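Local coordinates for protein aromatic-amino-acid transaminase TyrB (Burkholderia cenocepacia K56-2Valvano, PDB 4WD2) that probably catalyses the pyridoxal-phosphate-dependent transfer of amino groups between aromatic amino acids and 2-oxo acids, working as a homodimer, at residues A[42-45]-A[51-54]; A[228-231]-A[236-239]; A[371-376]-A[397-402]. All coordinates share one frame; numbering follows the deposited sequence.

Interaction 1 (A[42-45]-A[51-54]); sequences GIYF and IPVM
Ile43 sets its CG1 branch between its own backbone N and carbonyl carbon (chi1 63°) and runs straight on to CD1, which carries that methyl to Ile51. There Ile43 CD1 meets Ile51 CD1 at 3.6 Å. The same branch of Ile51 serves a second partner: its CG1 also comes 3.8 Å from Phe45 CE2, approaching that ring obliquely. Tyr44 swings its ring to the far side from its backbone N (chi1 -179°), and Pro52 CG then lies at the ring edge, near its plane, 3.9 Å from Tyr44 CD2. Pro52 CD also reaches Tyr44 O at 3.7 Å. No hydrogen bond spans the two segments.

The polar links go outward: Tyr44 OH bonds Arg325, Tyr44 N bonds Tyr259 OH, and Pro52 O takes a bond from Ser257. Tyr73 and Pro70 of the second subunit pack on Ile43 and Ile51. Ser257 and Tyr259 closely follow the cofactor-bearing Lys254, consistent with a loop beside the active site at the subunit interface, as in this family. It runs from strand 37-38 to helix 55-65, with Met54 as N-cap residue, and the Tyr44 and Met54 side chains rest on the long helix 309-338.

Interaction 2 (A[228-231]-A[236-239]); sequences GLDA and VREL
Arg237 NH1 donates to Asp230 OD1 over 2.8 Å, with an N-H...O angle of 164°, making a nearly straight hydrogen bond inside a salt bridge. The carboxylate oxygen lies close to the guanidinium plane and receives the N-H on its anti lone pair, the one facing away from OD2. The two flat groups are steeply turned, their planes 73° apart, which goes with a grip through a single oxygen in place of the side-by-side, two-bond pairing. Arg237 NH2 stays 3.5 Å from Asp230 OD1, a neighbour without a bond.

The arginine gets there by stretching out: from CG to NE its chain is fully extended (chi3 -176°), which lets it span the gap between two backbones whose nearest CA atoms, those of Asp230 and Arg237, are 9.0 Å apart. At the far end the guanidinium lies against the turn of helix that carries its partner, with Asp230 CA over one face, 4.0 Å from Arg237 CZ. Other bonds fix its rotation: NE donates to Val90 O and NH2, weakly, to Leu89 O, both at the end of helix 80-91. The group thus ties three helical pieces together near the surface, where the aspartate itself is exposed.

Behind it, Val236 and Leu239 turn to strands 215-220 and 246-251. These strands are parallel neighbours, and the short helices 229-232 and 234-241 form part of the beta-alpha-beta crossover between them, in the large cofactor-binding domain of a fold-type I aminotransferase.

Interaction 3 (A[371-376]-A[397-402]); sequences EVHGVY and ADAIGK
Apolar packing centres on Ala399, whose methyl rests against two residues of 371-376. Ala399 CB lies 3.6 Å from His373 CB and 4.0 Å from Val375 CG2, and the small side chain lets the loop come close: the CA atoms of His373 and Ala399 are only 5.8 Å apart.

The imidazole is layered. With CG beside the backbone N (chi1 -57°), the His373 ring turns over the helix, and Ala399 CA and O lie over one face, the oxygen 4.2 Å above the ring centre. Val372 CG1 sits over the opposite face, nearer the rim. Lys402 runs past obliquely, its CD 4.0 Å from His373 CE1, presenting methylene carbons to the ring.

The one salt bridge here lies within the helix: one turn apart, Lys402 NZ and Asp398 OD2 meet at 2.8 Å, the nitrogen approaching on the syn side but 24° out of the carboxylate plane. His373 ND1 is 5.4 Å from Lys402 NZ, too far for a bond, though the pair could still influence its ionisation.

Gly374, with positive phi, turns the chain out of helix 363-371 into strand 375-376, which pairs with strand 37-38. Helix 393-405 packs against this junction through Leu369 as well, a helix lying on a helix-to-strand turn in what is, by family, the small domain of a fold-type I aminotransferase.

Along the chain the three contacts follow one another without interleaving. Interactions 1 and 2 have centres 23 Å apart, interactions 1 and 3 24 Å apart, and interactions 2 and 3 37 Å apart, and none touches another. Helix 309-338 is the element all three share: residues of both segments of interaction 1, Leu229 of interaction 2 and Ile400 of interaction 3 all rest on it. Strand 37-38, just ahead of interaction 1, pairs with strand 375-376 of interaction 3. Interaction 2 belongs to the large domain and interaction 3 to the small one, while interaction 1 alone meets the second subunit, consistent with the interface active site of this family.

Interaction 1 (A[42-45]-A[51-54])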
loop_
_atom_site.group_PDB
_atom_site.type_symbol
_atom_site.label_atom_id
_atom_site.label_comp_id
_atom_site.label_asym_id
_atom_site.label_seq_id
_atom_site.Cartn_x
_atom_site.Cartn_y
_atom_site.Cartn_z
ATOM N N GLY A 42 19.446 5.033 -8.477
ATOM C CA GLY A 42 19.698 3.660 -8.078
ATOM C C GLY A 42 18.673 2.664 -8.581
ATOM O O GLY A 42 17.954 2.045 -7.793
ATOM N N ILE A 43 18.598 2.523 -9.902
ATOM C CA ILE A 43 17.730 1.539 -10.541
ATOM C C ILE A 43 18.489 0.931 -11.721
ATOM O O ILE A 43 19.510 1.470 -12.129
ATOM C CB ILE A 43 16.406 2.161 -11.037
ATOM C CG1 ILE A 43 16.663 3.209 -12.113
ATOM C CG2 ILE A 43 15.614 2.780 -9.887
ATOM C CD1 ILE A 43 15.385 3.847 -12.628
ATOM N N TYR A 44 18.002 -0.180 -12.268
ATOM C CA TYR A 44 18.687 -0.803 -13.400
ATOM C C TYR A 44 18.363 -0.117 -14.729
ATOM O O TYR A 44 17.200 0.103 -15.061
ATOM C CB TYR A 44 18.352 -2.297 -13.505
ATOM C CG TYR A 44 19.074 -2.974 -14.659
ATOM C CD1 TYR A 44 20.363 -3.469 -14.508
ATOM C CD2 TYR A 44 18.470 -3.098 -15.907
ATOM C CE1 TYR A 44 21.026 -4.078 -15.566
ATOM C CE2 TYR A 44 19.129 -3.699 -16.971
ATOM C CZ TYR A 44 20.400 -4.184 -16.794
ATOM O OH TYR A 44 21.042 -4.778 -17.851
ATOM N N PHE A 45 19.411 0.222 -15.476
ATOM C CA PHE A 45 19.288 0.670 -16.860
ATOM C C PHE A 45 19.946 -0.376 -17.757
ATOM O O PHE A 45 20.856 -1.070 -17.322
ATOM C CB PHE A 45 19.935 2.044 -17.058
ATOM C CG PHE A 45 19.372 3.106 -16.164
ATOM C CD1 PHE A 45 19.848 3.271 -14.874
ATOM C CD2 PHE A 45 18.355 3.932 -16.607
ATOM C CE1 PHE A 45 19.322 4.248 -14.042
ATOM C CE2 PHE A 45 17.819 4.914 -15.785
ATOM C CZ PHE A 45 18.301 5.074 -14.501
ATOM N N ILE A 51 15.376 2.325 -18.882
ATOM C CA ILE A 51 14.693 1.402 -17.985
ATOM C C ILE A 51 13.935 0.389 -18.831
ATOM O O ILE A 51 13.022 0.760 -19.574
ATOM C CB ILE A 51 13.712 2.122 -17.054
ATOM C CG1 ILE A 51 14.407 3.275 -16.327
ATOM C CG2 ILE A 51 13.078 1.131 -16.077
ATOM C CD1 ILE A 51 13.445 4.233 -15.639
ATOM N N PRO A 52 14.309 -0.898 -18.727
ATOM C CA PRO A 52 13.693 -1.872 -19.636
ATOM C C PRO A 52 12.290 -2.303 -19.227
ATOM O O PRO A 52 11.898 -2.204 -18.065
ATOM C CB PRO A 52 14.656 -3.065 -19.578
ATOM C CG PRO A 52 15.279 -2.974 -18.219
ATOM C CD PRO A 52 15.376 -1.500 -17.903
ATOM N N VAL A 53 11.535 -2.758 -20.218
ATOM C CA VAL A 53 10.340 -3.556 -19.992
ATOM C C VAL A 53 10.712 -4.987 -20.350
ATOM O O VAL A 53 10.952 -5.281 -21.523
ATOM C CB VAL A 53 9.150 -3.087 -20.851
ATOM C CG1 VAL A 53 8.018 -4.098 -20.778
ATOM C CG2 VAL A 53 8.675 -1.720 -20.402
ATOM N N MET A 54 10.792 -5.869 -19.356
ATOM C CA MET A 54 11.289 -7.211 -19.615
ATOM C C MET A 54 10.351 -7.951 -20.559
ATOM O O MET A 54 9.129 -7.808 -20.465
ATOM C CB MET A 54 11.467 -7.987 -18.308
ATOM C CG MET A 54 12.480 -7.356 -17.364
ATOM S SD MET A 54 12.738 -8.298 -15.847
ATOM C CE MET A 54 13.948 -9.510 -16.354
#

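Interaction 2 (A[228-231]-A[236-239])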
loop_
_atom_site.group_PDB
_atom_site.type_symbol
_atom_site.label_atom_id
_atom_site.label_comp_id
_atom_site.label_asym_id
_atom_site.label_seq_id
_atom_site.Cartn_x
_atom_site.Cartn_y
_atom_site.Cartn_z
ATOM N N GLY A 228 22.945 -14.935 -9.391
ATOM C CA GLY A 228 21.820 -15.728 -9.850
ATOM C C GLY A 228 20.801 -15.909 -8.742
ATOM O O GLY A 228 21.097 -15.672 -7.573
ATOM N N LEU A 229 19.598 -16.331 -9.110
ATOM C CA LEU A 229 18.476 -16.375 -8.172
ATOM C C LEU A 229 18.725 -17.268 -6.958
ATOM O O LEU A 229 18.381 -16.905 -5.836
ATOM C CB LEU A 229 17.216 -16.839 -8.900
ATOM C CG LEU A 229 16.729 -15.864 -9.973
ATOM C CD1 LEU A 229 15.779 -16.549 -10.943
ATOM C CD2 LEU A 229 16.063 -14.675 -9.316
ATOM N N ASP A 230 19.332 -18.428 -7.177
ATOM C CA ASP A 230 19.515 -19.393 -6.096
ATOM C C ASP A 230 20.617 -18.990 -5.119
ATOM O O ASP A 230 20.409 -19.004 -3.910
ATOM C CB ASP A 230 19.807 -20.776 -6.671
ATOM C CG ASP A 230 18.661 -21.304 -7.519
ATOM O OD1 ASP A 230 17.637 -21.735 -6.935
ATOM O OD2 ASP A 230 18.793 -21.294 -8.762
ATOM N N ALA A 231 21.786 -18.631 -5.640
ATOM C CA ALA A 231 22.905 -18.237 -4.789
ATOM C C ALA A 231 22.588 -16.957 -4.018
ATOM O O ALA A 231 22.999 -16.793 -2.867
ATOM C CB ALA A 231 24.176 -18.057 -5.625
ATOM N N VAL A 236 18.900 -16.684 3.201
ATOM C CA VAL A 236 17.521 -16.978 3.547
ATOM C C VAL A 236 17.294 -18.485 3.649
ATOM O O VAL A 236 16.710 -18.972 4.617
ATOM C CB VAL A 236 16.549 -16.368 2.506
ATOM C CG1 VAL A 236 15.148 -16.867 2.729
ATOM C CG2 VAL A 236 16.586 -14.841 2.577
ATOM N N ARG A 237 17.771 -19.218 2.647
ATOM C CA ARG A 237 17.547 -20.656 2.578
ATOM C C ARG A 237 18.310 -21.394 3.680
ATOM O O ARG A 237 17.799 -22.359 4.248
ATOM C CB ARG A 237 17.934 -21.186 1.190
ATOM C CG ARG A 237 17.104 -20.575 0.072
ATOM C CD ARG A 237 17.402 -21.167 -1.318
ATOM N NE ARG A 237 16.635 -20.458 -2.342
ATOM C CZ ARG A 237 16.667 -20.722 -3.646
ATOM N NH1 ARG A 237 17.426 -21.693 -4.118
ATOM N NH2 ARG A 237 15.933 -20.007 -4.480
ATOM N N GLU A 238 19.523 -20.936 3.993
ATOM C CA GLU A 238 20.312 -21.573 5.049
ATOM C C GLU A 238 19.751 -21.272 6.449
ATOM O O GLU A 238 19.725 -22.152 7.308
ATOM C CB GLU A 238 21.784 -21.148 4.951
ATOM C CG GLU A 238 22.717 -21.848 5.934
ATOM C CD GLU A 238 22.856 -23.349 5.681
ATOM O OE1 GLU A 238 22.328 -23.852 4.669
ATOM O OE2 GLU A 238 23.501 -24.036 6.501
ATOM N N LEU A 239 19.288 -20.042 6.675
ATOM C CA LEU A 239 18.595 -19.714 7.926
ATOM C C LEU A 239 17.379 -20.618 8.133
ATOM O O LEU A 239 17.173 -21.175 9.220
ATOM C CB LEU A 239 18.158 -18.243 7.938
ATOM C CG LEU A 239 19.168 -17.184 8.393
ATOM C CD1 LEU A 239 18.772 -15.804 7.895
ATOM C CD2 LEU A 239 19.302 -17.172 9.917
#

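Interaction 3 (A[371-376]-A[397-402])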
loop_
_atom_site.group_PDB
_atom_site.type_symbol
_atom_site.label_atom_id
_atom_site.label_comp_id
_atom_site.label_asym_id
_atom_site.label_seq_id
_atom_site.Cartn_x
_atom_site.Cartn_y
_atom_site.Cartn_z
ATOM N N GLU A 371 31.705 18.618 -10.944
ATOM C CA GLU A 371 31.945 19.952 -11.470
ATOM C C GLU A 371 32.961 19.955 -12.602
ATOM O O GLU A 371 32.782 20.643 -13.606
ATOM C CB GLU A 371 32.405 20.888 -10.350
ATOM C CG GLU A 371 31.382 21.077 -9.226
ATOM C CD GLU A 371 30.093 21.747 -9.693
ATOM O OE1 GLU A 371 30.148 22.632 -10.574
ATOM O OE2 GLU A 371 29.017 21.382 -9.179
ATOM N N VAL A 372 34.025 19.176 -12.454
ATOM C CA VAL A 372 35.077 19.151 -13.470
ATOM C C VAL A 372 34.784 18.138 -14.577
ATOM O O VAL A 372 34.955 18.438 -15.751
ATOM C CB VAL A 372 36.455 18.836 -12.850
ATOM C CG1 VAL A 372 37.548 18.884 -13.913
ATOM C CG2 VAL A 372 36.765 19.824 -11.743
ATOM N N HIS A 373 34.319 16.948 -14.212
ATOM C CA HIS A 373 34.235 15.865 -15.190
ATOM C C HIS A 373 32.806 15.513 -15.600
ATOM O O HIS A 373 32.596 14.593 -16.387
ATOM C CB HIS A 373 34.946 14.625 -14.647
ATOM C CG HIS A 373 36.377 14.872 -14.284
ATOM N ND1 HIS A 373 37.394 14.854 -15.213
ATOM C CD2 HIS A 373 36.958 15.162 -13.095
ATOM C CE1 HIS A 373 38.541 15.118 -14.613
ATOM N NE2 HIS A 373 38.303 15.307 -13.327
ATOM N N GLY A 374 31.830 16.253 -15.080
ATOM C CA GLY A 374 30.434 16.029 -15.417
ATOM C C GLY A 374 29.897 14.637 -15.113
ATOM O O GLY A 374 28.950 14.182 -15.749
ATOM N N VAL A 375 30.504 13.951 -14.149
ATOM C CA VAL A 375 30.046 12.624 -13.749
ATOM C C VAL A 375 29.415 12.706 -12.360
ATOM O O VAL A 375 30.049 13.174 -11.409
ATOM C CB VAL A 375 31.198 11.595 -13.753
ATOM C CG1 VAL A 375 30.780 10.298 -13.055
ATOM C CG2 VAL A 375 31.649 11.309 -15.183
ATOM N N TYR A 376 28.167 12.253 -12.248
ATOM C CA TYR A 376 27.381 12.477 -11.039
ATOM C C TYR A 376 27.173 11.206 -10.201
ATOM O O TYR A 376 26.531 10.252 -10.650
ATOM C CB TYR A 376 26.007 13.067 -11.403
ATOM C CG TYR A 376 26.010 14.485 -11.951
ATOM C CD1 TYR A 376 26.656 14.804 -13.146
ATOM C CD2 TYR A 376 25.324 15.498 -11.295
ATOM C CE1 TYR A 376 26.639 16.106 -13.654
ATOM C CE2 TYR A 376 25.295 16.803 -11.795
ATOM C CZ TYR A 376 25.953 17.099 -12.974
ATOM O OH TYR A 376 25.930 18.393 -13.462
ATOM N N ALA A 397 35.494 5.931 -16.212
ATOM C CA ALA A 397 36.769 5.396 -15.734
ATOM C C ALA A 397 37.884 6.439 -15.858
ATOM O O ALA A 397 38.750 6.546 -14.994
ATOM C CB ALA A 397 37.133 4.142 -16.497
ATOM N N ASP A 398 37.849 7.204 -16.942
ATOM C CA ASP A 398 38.819 8.271 -17.167
ATOM C C ASP A 398 38.679 9.353 -16.096
ATOM O O ASP A 398 39.660 9.782 -15.491
ATOM C CB ASP A 398 38.624 8.865 -18.561
ATOM C CG ASP A 398 39.743 9.797 -18.964
ATOM O OD1 ASP A 398 40.898 9.328 -19.067
ATOM O OD2 ASP A 398 39.464 10.990 -19.203
ATOM N N ALA A 399 37.442 9.780 -15.872
ATOM C CA ALA A 399 37.115 10.788 -14.869
ATOM C C ALA A 399 37.583 10.385 -13.465
ATOM O O ALA A 399 38.343 11.107 -12.825
ATOM C CB ALA A 399 35.599 11.059 -14.875
ATOM N N ILE A 400 37.127 9.229 -12.995
ATOM C CA ILE A 400 37.468 8.745 -11.660
ATOM C C ILE A 400 38.971 8.482 -11.525
ATOM O O ILE A 400 39.575 8.797 -10.496
ATOM C CB ILE A 400 36.671 7.466 -11.317
ATOM C CG1 ILE A 400 35.182 7.792 -11.199
ATOM C CG2 ILE A 400 37.161 6.837 -10.022
ATOM C CD1 ILE A 400 34.340 6.598 -10.828
ATOM N N GLY A 401 39.573 7.921 -12.572
ATOM C CA GLY A 401 41.008 7.698 -12.598
ATOM C C GLY A 401 41.794 8.982 -12.405
ATOM O O GLY A 401 42.735 9.026 -11.618
ATOM N N LYS A 402 41.404 10.035 -13.121
ATOM C CA LYS A 402 42.061 11.335 -12.987
ATOM C C LYS A 402 41.867 11.927 -11.594
ATOM O O LYS A 402 42.809 12.449 -11.006
ATOM C CB LYS A 402 41.544 12.314 -14.041
ATOM C CG LYS A 402 42.047 12.032 -15.444
ATOM C CD LYS A 402 41.428 12.984 -16.443
ATOM C CE LYS A 402 41.883 12.679 -17.858
ATOM N NZ LYS A 402 41.014 13.354 -18.865
#